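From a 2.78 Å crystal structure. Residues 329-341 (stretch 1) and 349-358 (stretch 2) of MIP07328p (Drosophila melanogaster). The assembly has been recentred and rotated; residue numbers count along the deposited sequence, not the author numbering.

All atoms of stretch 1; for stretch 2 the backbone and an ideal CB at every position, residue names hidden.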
ATOM      1  N   PRO A 329       4.976  14.454  26.645  1.00123.23           N
ATOM      2  CA  PRO A 329       5.681  13.176  26.485  1.00110.19           C
ATOM      3  C   PRO A 329       6.391  12.747  27.763  1.00109.26           C
ATOM      4  O   PRO A 329       6.638  13.541  28.673  1.00109.09           O
ATOM      5  CB  PRO A 329       6.684  13.455  25.354  1.00 81.64           C
ATOM      6  CG  PRO A 329       6.690  14.947  25.176  1.00 84.28           C
ATOM      7  CD  PRO A 329       5.316  15.384  25.553  1.00106.69           C
ATOM      8  N   VAL A 330       6.720  11.453  27.813  1.00107.30           N
ATOM      9  CA  VAL A 330       7.326  10.874  29.005  1.00101.57           C
ATOM     10  C   VAL A 330       8.692  11.497  29.260  1.00124.08           C
ATOM     11  O   VAL A 330       9.446  11.799  28.324  1.00131.17           O
ATOM     12  CB  VAL A 330       7.421   9.345  28.852  1.00 77.16           C
ATOM     13  CG1 VAL A 330       8.127   8.718  30.044  1.00 77.34           C
ATOM     14  CG2 VAL A 330       6.035   8.748  28.692  1.00 70.39           C
ATOM     15  N   GLU A 331       9.004  11.707  30.539  1.00136.89           N
ATOM     16  CA  GLU A 331      10.292  12.269  30.929  1.00141.84           C
ATOM     17  C   GLU A 331      11.435  11.405  30.409  1.00143.32           C
ATOM     18  O   GLU A 331      11.342  10.175  30.374  1.00154.15           O
ATOM     19  CB  GLU A 331      10.365  12.387  32.453  1.00149.19           C
ATOM     20  CG  GLU A 331      11.563  13.162  32.975  1.00151.37           C
ATOM     21  CD  GLU A 331      11.526  13.332  34.481  1.00150.96           C
ATOM     22  OE1 GLU A 331      10.624  12.755  35.126  1.00148.66           O
ATOM     23  OE2 GLU A 331      12.397  14.047  35.022  1.00150.68           O
ATOM     24  N   ARG A 332      12.524  12.064  30.000  1.00133.96           N
ATOM     25  CA  ARG A 332      13.640  11.352  29.384  1.00123.00           C
ATOM     26  C   ARG A 332      14.291  10.374  30.354  1.00128.07           C
ATOM     27  O   ARG A 332      14.899   9.386  29.926  1.00124.36           O
ATOM     28  CB  ARG A 332      14.666  12.357  28.855  1.00115.76           C
ATOM     29  CG  ARG A 332      15.805  11.742  28.056  1.00122.25           C
ATOM     30  CD  ARG A 332      16.434  12.755  27.107  1.00127.37           C
ATOM     31  NE  ARG A 332      16.987  13.913  27.806  1.00138.49           N
ATOM     32  CZ  ARG A 332      18.266  14.040  28.146  1.00142.49           C
ATOM     33  NH1 ARG A 332      19.131  13.079  27.853  1.00142.75           N
ATOM     34  NH2 ARG A 332      18.681  15.130  28.780  1.00140.71           N
ATOM     35  N   GLU A 333      14.166  10.618  31.656  1.00133.75           N
ATOM     36  CA  GLU A 333      14.734   9.745  32.673  1.00132.04           C
ATOM     37  C   GLU A 333      13.806   8.602  33.062  1.00126.25           C
ATOM     38  O   GLU A 333      14.212   7.730  33.839  1.00132.89           O
ATOM     39  CB  GLU A 333      15.097  10.559  33.917  1.00136.43           C
ATOM     40  CG  GLU A 333      16.105  11.671  33.660  1.00148.63           C
ATOM     41  CD  GLU A 333      16.359  12.520  34.889  1.00173.35           C
ATOM     42  OE1 GLU A 333      15.723  12.256  35.931  1.00181.76           O
ATOM     43  OE2 GLU A 333      17.193  13.449  34.817  1.00183.15           O
ATOM     44  N   GLN A 334      12.580   8.580  32.546  1.00108.13           N
ATOM     45  CA  GLN A 334      11.624   7.534  32.882  1.00 90.75           C
ATOM     46  C   GLN A 334      11.663   6.355  31.913  1.00 81.39           C
ATOM     47  O   GLN A 334      11.084   5.307  32.216  1.00 75.65           O
ATOM     48  CB  GLN A 334      10.208   8.121  32.936  1.00 96.64           C
ATOM     49  CG  GLN A 334       9.183   7.244  33.642  1.00120.31           C
ATOM     50  CD  GLN A 334       7.781   7.819  33.588  1.00125.51           C
ATOM     51  OE1 GLN A 334       7.598   9.029  33.460  1.00132.83           O
ATOM     52  NE2 GLN A 334       6.780   6.949  33.681  1.00104.28           N
ATOM     53  N   VAL A 335      12.336   6.487  30.774  1.00 77.58           N
ATOM     54  CA  VAL A 335      12.426   5.394  29.808  1.00 76.63           C
ATOM     55  C   VAL A 335      13.327   4.302  30.380  1.00 86.71           C
ATOM     56  O   VAL A 335      14.280   4.607  31.111  1.00 89.74           O
ATOM     57  CB  VAL A 335      12.930   5.894  28.444  1.00 66.25           C
ATOM     58  CG1 VAL A 335      11.965   6.922  27.866  1.00 51.36           C
ATOM     59  CG2 VAL A 335      14.326   6.488  28.568  1.00 88.96           C
ATOM     60  N   PRO A 336      13.057   3.020  30.086  1.00 80.56           N
ATOM     61  CA  PRO A 336      13.838   1.922  30.680  1.00 93.17           C
ATOM     62  C   PRO A 336      15.323   1.954  30.312  1.00105.79           C
ATOM     63  O   PRO A 336      15.767   2.784  29.512  1.00 82.62           O
ATOM     64  CB  PRO A 336      13.162   0.667  30.122  1.00 83.19           C
ATOM     65  CG  PRO A 336      11.758   1.107  29.803  1.00 71.80           C
ATOM     66  CD  PRO A 336      11.889   2.526  29.336  1.00 73.97           C
ATOM     67  N   LYS A 337      16.100   1.038  30.905  1.00130.64           N
ATOM     68  CA  LYS A 337      17.557   1.127  30.806  1.00128.10           C
ATOM     69  C   LYS A 337      18.043   0.869  29.383  1.00100.56           C
ATOM     70  O   LYS A 337      18.798   1.700  28.854  1.00101.29           O
ATOM     71  CB  LYS A 337      18.194   0.209  31.849  1.00136.25           C
ATOM     72  CG  LYS A 337      17.462   0.272  33.159  1.00134.87           C
ATOM     73  CD  LYS A 337      17.701  -0.973  33.915  1.00145.72           C
ATOM     74  CE  LYS A 337      19.172  -1.243  34.059  1.00149.14           C
ATOM     75  NZ  LYS A 337      19.275  -1.649  35.476  1.00157.63           N
ATOM     76  N   PRO A 338      17.658  -0.215  28.704  1.00 82.55           N
ATOM     77  CA  PRO A 338      17.740  -0.202  27.243  1.00 62.22           C
ATOM     78  C   PRO A 338      16.507   0.482  26.679  1.00 64.09           C
ATOM     79  O   PRO A 338      15.430   0.461  27.279  1.00 84.04           O
ATOM     80  CB  PRO A 338      17.780  -1.693  26.872  1.00 59.39           C
ATOM     81  CG  PRO A 338      16.950  -2.324  27.919  1.00 88.63           C
ATOM     82  CD  PRO A 338      17.181  -1.526  29.193  1.00 92.78           C
ATOM     83  N   ARG A 339      16.682   1.126  25.540  1.00 56.62           N
ATOM     84  CA  ARG A 339      15.575   1.874  24.960  1.00 66.32           C
ATOM     85  C   ARG A 339      14.510   0.915  24.442  1.00 68.00           C
ATOM     86  O   ARG A 339      14.844  -0.071  23.777  1.00 86.93           O
ATOM     87  CB  ARG A 339      16.066   2.777  23.834  1.00 62.52           C
ATOM     88  CG  ARG A 339      14.942   3.540  23.177  1.00 64.57           C
ATOM     89  CD  ARG A 339      15.445   4.682  22.332  1.00 65.85           C
ATOM     90  NE  ARG A 339      14.322   5.441  21.798  1.00 81.30           N
ATOM     91  CZ  ARG A 339      13.666   6.375  22.476  1.00 83.97           C
ATOM     92  NH1 ARG A 339      12.651   7.008  21.908  1.00 77.05           N
ATOM     93  NH2 ARG A 339      14.025   6.678  23.718  1.00 70.53           N
ATOM     94  N   PRO A 340      13.232   1.156  24.733  1.00 58.38           N
ATOM     95  CA  PRO A 340      12.181   0.300  24.172  1.00 65.38           C
ATOM     96  C   PRO A 340      12.158   0.390  22.655  1.00 64.30           C
ATOM     97  O   PRO A 340      12.460   1.430  22.067  1.00 72.18           O
ATOM     98  CB  PRO A 340      10.891   0.863  24.783  1.00 66.94           C
ATOM     99  CG  PRO A 340      11.330   1.594  25.995  1.00 62.09           C
ATOM    100  CD  PRO A 340      12.688   2.147  25.678  1.00 58.22           C
ATOM    101  N   GLY A 341      11.790  -0.722  22.022  1.00 58.03           N
ATOM    102  CA  GLY A 341      11.805  -0.817  20.580  1.00 52.37           C
ATOM    103  C   GLY A 341      13.154  -1.137  19.977  1.00 59.40           C
ATOM    104  O   GLY A 341      13.223  -1.423  18.775  1.00 73.29           O
ATOM    105  N   UNK A 349      15.254 -11.671  28.381  1.00 60.36           N
ATOM    106  CA  UNK A 349      16.046 -11.130  29.477  1.00 72.81           C
ATOM    107  C   UNK A 349      15.577  -9.752  29.924  1.00 74.43           C
ATOM    108  O   UNK A 349      16.034  -9.273  30.967  1.00 85.61           O
ATOM    109  CB  UNK A 349      17.518 -11.061  29.066  1.00 72.81           C
ATOM    110  N   UNK A 350      14.694  -9.105  29.166  1.00 58.18           N
ATOM    111  CA  UNK A 350      14.167  -7.813  29.579  1.00 57.21           C
ATOM    112  C   UNK A 350      13.354  -7.956  30.859  1.00 65.86           C
ATOM    113  O   UNK A 350      12.790  -9.014  31.149  1.00 89.63           O
ATOM    114  CB  UNK A 350      13.311  -7.201  28.468  1.00 57.21           C
ATOM    115  N   UNK A 351      13.304  -6.878  31.634  1.00 61.80           N
ATOM    116  CA  UNK A 351      12.594  -6.899  32.902  1.00 66.96           C
ATOM    117  C   UNK A 351      11.106  -6.645  32.691  1.00 74.28           C
ATOM    118  O   UNK A 351      10.675  -6.126  31.657  1.00 71.43           O
ATOM    119  CB  UNK A 351      13.181  -5.861  33.860  1.00 66.96           C
ATOM    120  N   UNK A 352      10.313  -7.027  33.695  1.00 73.05           N
ATOM    121  CA  UNK A 352       8.876  -6.785  33.623  1.00 70.57           C
ATOM    122  C   UNK A 352       8.562  -5.297  33.593  1.00 73.41           C
ATOM    123  O   UNK A 352       7.581  -4.885  32.963  1.00 77.13           O
ATOM    124  CB  UNK A 352       8.167  -7.444  34.808  1.00 70.57           C
ATOM    125  N   UNK A 353       9.378  -4.478  34.260  1.00 70.12           N
ATOM    126  CA  UNK A 353       9.155  -3.037  34.231  1.00 72.23           C
ATOM    127  C   UNK A 353       9.412  -2.487  32.833  1.00 73.29           C
ATOM    128  O   UNK A 353       8.735  -1.557  32.383  1.00 74.82           O
ATOM    129  CB  UNK A 353      10.050  -2.333  35.253  1.00 72.23           C
ATOM    130  N   UNK A 354      10.381  -3.065  32.118  1.00 69.36           N
ATOM    131  CA  UNK A 354      10.695  -2.582  30.779  1.00 54.18           C
ATOM    132  C   UNK A 354       9.654  -3.045  29.768  1.00 66.07           C
ATOM    133  O   UNK A 354       9.319  -2.310  28.833  1.00 63.22           O
ATOM    134  CB  UNK A 354      12.087  -3.056  30.355  1.00 54.18           C
ATOM    135  N   UNK A 355       9.130  -4.260  29.942  1.00 67.89           N
ATOM    136  CA  UNK A 355       8.110  -4.761  29.025  1.00 61.97           C
ATOM    137  C   UNK A 355       6.780  -4.064  29.276  1.00 67.48           C
ATOM    138  O   UNK A 355       6.076  -3.683  28.332  1.00 64.24           O
ATOM    139  CB  UNK A 355       7.951  -6.276  29.170  1.00 61.97           C
ATOM    140  N   UNK A 356       6.411  -3.879  30.549  1.00 63.48           N
ATOM    141  CA  UNK A 356       5.176  -3.170  30.859  1.00 59.02           C
ATOM    142  C   UNK A 356       5.217  -1.730  30.368  1.00 63.88           C
ATOM    143  O   UNK A 356       4.176  -1.171  30.005  1.00 65.52           O
ATOM    144  CB  UNK A 356       4.913  -3.200  32.366  1.00 59.02           C
ATOM    145  N   UNK A 357       6.402  -1.117  30.342  1.00 65.50           N
ATOM    146  CA  UNK A 357       6.510   0.260  29.872  1.00 50.70           C
ATOM    147  C   UNK A 357       6.128   0.369  28.401  1.00 72.31           C
ATOM    148  O   UNK A 357       5.297   1.203  28.023  1.00 69.81           O
ATOM    149  CB  UNK A 357       7.930   0.787  30.087  1.00 50.70           C
ATOM    150  N   UNK A 358       6.730  -0.468  27.551  1.00 58.17           N
ATOM    151  CA  UNK A 358       6.433  -0.402  26.126  1.00 49.30           C
ATOM    152  C   UNK A 358       5.009  -0.854  25.835  1.00 59.30           C
ATOM    153  O   UNK A 358       4.440  -0.482  24.801  1.00 57.14           O
ATOM    154  CB  UNK A 358       7.426  -1.257  25.337  1.00 49.30           C
TER

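Stretch 1 passes the second stretch as an irregular, proline-rich strip, so what it offers is mostly apolar ring surface. Position 349 has nothing of stretch 1 within 5.5 Å of its CB, and many residues would suit it; it is Thr-349, whose OG1 is hydrogen-bonded elsewhere in the structure.

At 350 the CB points sideways and again finds no neighbour, but a longer apolar side chain could reach the ring of Pro-338. Leucine, isoleucine or methionine would serve. The residue is Leu-350 (chi1 m, chi2 t), whose end comes nearer than its CB: CD2 lies 3.9 Å from Pro-338 CG.

Position 351 has an extended backbone (phi/psi -83/161) just before helical angles begin, the classic N-cap setting, where serine, threonine, aspartate or asparagine can accept from a free amide of the first turn. Thr-351 does so, its OG1 taking a weak bond from the N of 354 at 3.4 Å.

Position 352 is out of reach of stretch 1 and tolerant; it is Ser-352. At 353 the CB points sideways into space free of stretch 1, leaving the choice wide. Ile-353 swings its end somewhat closer, though still without contact.

The CB of 354 lies 3.9 Å from Pro-336 CB, and the CA atoms of these two residues are only 5.5 Å apart. A small apolar residue fits this close approach without needing to reach further, and Ala-354 meets the proline with its methyl alone.

Position 355 points away from stretch 1, which therefore says little about it; it is Val-355. Position 356 is also out of reach. Asn-356 turns back along its own helix, its ND2 donating to Ser-352 O at 2.6 Å.

Position 357 is the most informative. Its CB points toward stretch 1, 3.9 Å from Pro-336 CG, into a space lined by Val-330, Val-335, Pro-336 and Pro-340. A large apolar side chain is called for, and a flat ring suits proline neighbours especially well; leucine or methionine would be plausible too. Phe-357, chi1 t, lays one face against Pro-336, whose CD sits 3.7 Å from the ring centroid in a CH-pi contact. Val-330 CG1 meets the ring edge, 4.1 Å from CZ, while Pro-340 CG approaches CD2 at 3.7 Å.

At 358 the CB points toward Pro-340, 4.1 Å from its CB, and Gly-341 lies beyond. Isoleucine, leucine or methionine could cover both. Ile-358, extended (chi1 and chi2 t), places CD1 3.9 Å from Pro-340 CB and 3.6 Å from Gly-341 N.

Stretch 2 (349-358) TLTSIAVNFI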
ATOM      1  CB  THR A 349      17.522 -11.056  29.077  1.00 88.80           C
ATOM      2  OG1 THR A 349      17.657 -10.273  27.885  1.00103.52           O
ATOM      3  CG2 THR A 349      18.079 -12.449  28.831  1.00 89.63           C
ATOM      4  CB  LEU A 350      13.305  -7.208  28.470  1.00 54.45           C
ATOM      5  CG  LEU A 350      14.048  -6.793  27.200  1.00 68.34           C
ATOM      6  CD1 LEU A 350      13.082  -6.257  26.155  1.00 60.55           C
ATOM      7  CD2 LEU A 350      15.106  -5.758  27.533  1.00 53.55           C
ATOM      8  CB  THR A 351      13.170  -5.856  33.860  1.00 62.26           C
ATOM      9  OG1 THR A 351      13.227  -4.584  33.204  1.00 66.69           O
ATOM     10  CG2 THR A 351      14.567  -6.258  34.304  1.00 72.98           C
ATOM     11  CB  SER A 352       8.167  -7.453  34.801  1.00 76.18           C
ATOM     12  OG  SER A 352       8.233  -8.863  34.695  1.00 81.68           O
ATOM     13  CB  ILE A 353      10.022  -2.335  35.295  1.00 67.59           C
ATOM     14  CG1 ILE A 353      11.516  -2.519  35.012  1.00 88.39           C
ATOM     15  CG2 ILE A 353       9.688  -2.863  36.680  1.00 64.82           C
ATOM     16  CD1 ILE A 353      12.182  -1.315  34.362  1.00 98.51           C
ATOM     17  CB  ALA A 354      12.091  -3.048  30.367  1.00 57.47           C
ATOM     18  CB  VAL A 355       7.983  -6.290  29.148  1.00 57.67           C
ATOM     19  CG1 VAL A 355       6.903  -6.809  28.211  1.00 50.71           C
ATOM     20  CG2 VAL A 355       9.317  -6.961  28.853  1.00 66.89           C
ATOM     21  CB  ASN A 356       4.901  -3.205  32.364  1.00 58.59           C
ATOM     22  CG  ASN A 356       4.269  -4.509  32.813  1.00 61.49           C
ATOM     23  OD1 ASN A 356       3.074  -4.733  32.619  1.00 57.20           O
ATOM     24  ND2 ASN A 356       5.068  -5.374  33.429  1.00 83.72           N
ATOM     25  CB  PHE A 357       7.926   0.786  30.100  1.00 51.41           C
ATOM     26  CG  PHE A 357       8.127   2.203  29.646  1.00 50.85           C
ATOM     27  CD1 PHE A 357       7.885   3.260  30.506  1.00 52.54           C
ATOM     28  CD2 PHE A 357       8.557   2.479  28.357  1.00 48.88           C
ATOM     29  CE1 PHE A 357       8.068   4.565  30.091  1.00 63.91           C
ATOM     30  CE2 PHE A 357       8.741   3.781  27.937  1.00 52.47           C
ATOM     31  CZ  PHE A 357       8.497   4.826  28.805  1.00 55.32           C
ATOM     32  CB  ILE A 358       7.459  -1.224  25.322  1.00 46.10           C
ATOM     33  CG1 ILE A 358       7.406  -0.840  23.843  1.00 42.11           C
ATOM     34  CG2 ILE A 358       7.220  -2.713  25.497  1.00 44.76           C
ATOM     35  CD1 ILE A 358       8.412  -1.566  22.988  1.00 47.21           C
TER
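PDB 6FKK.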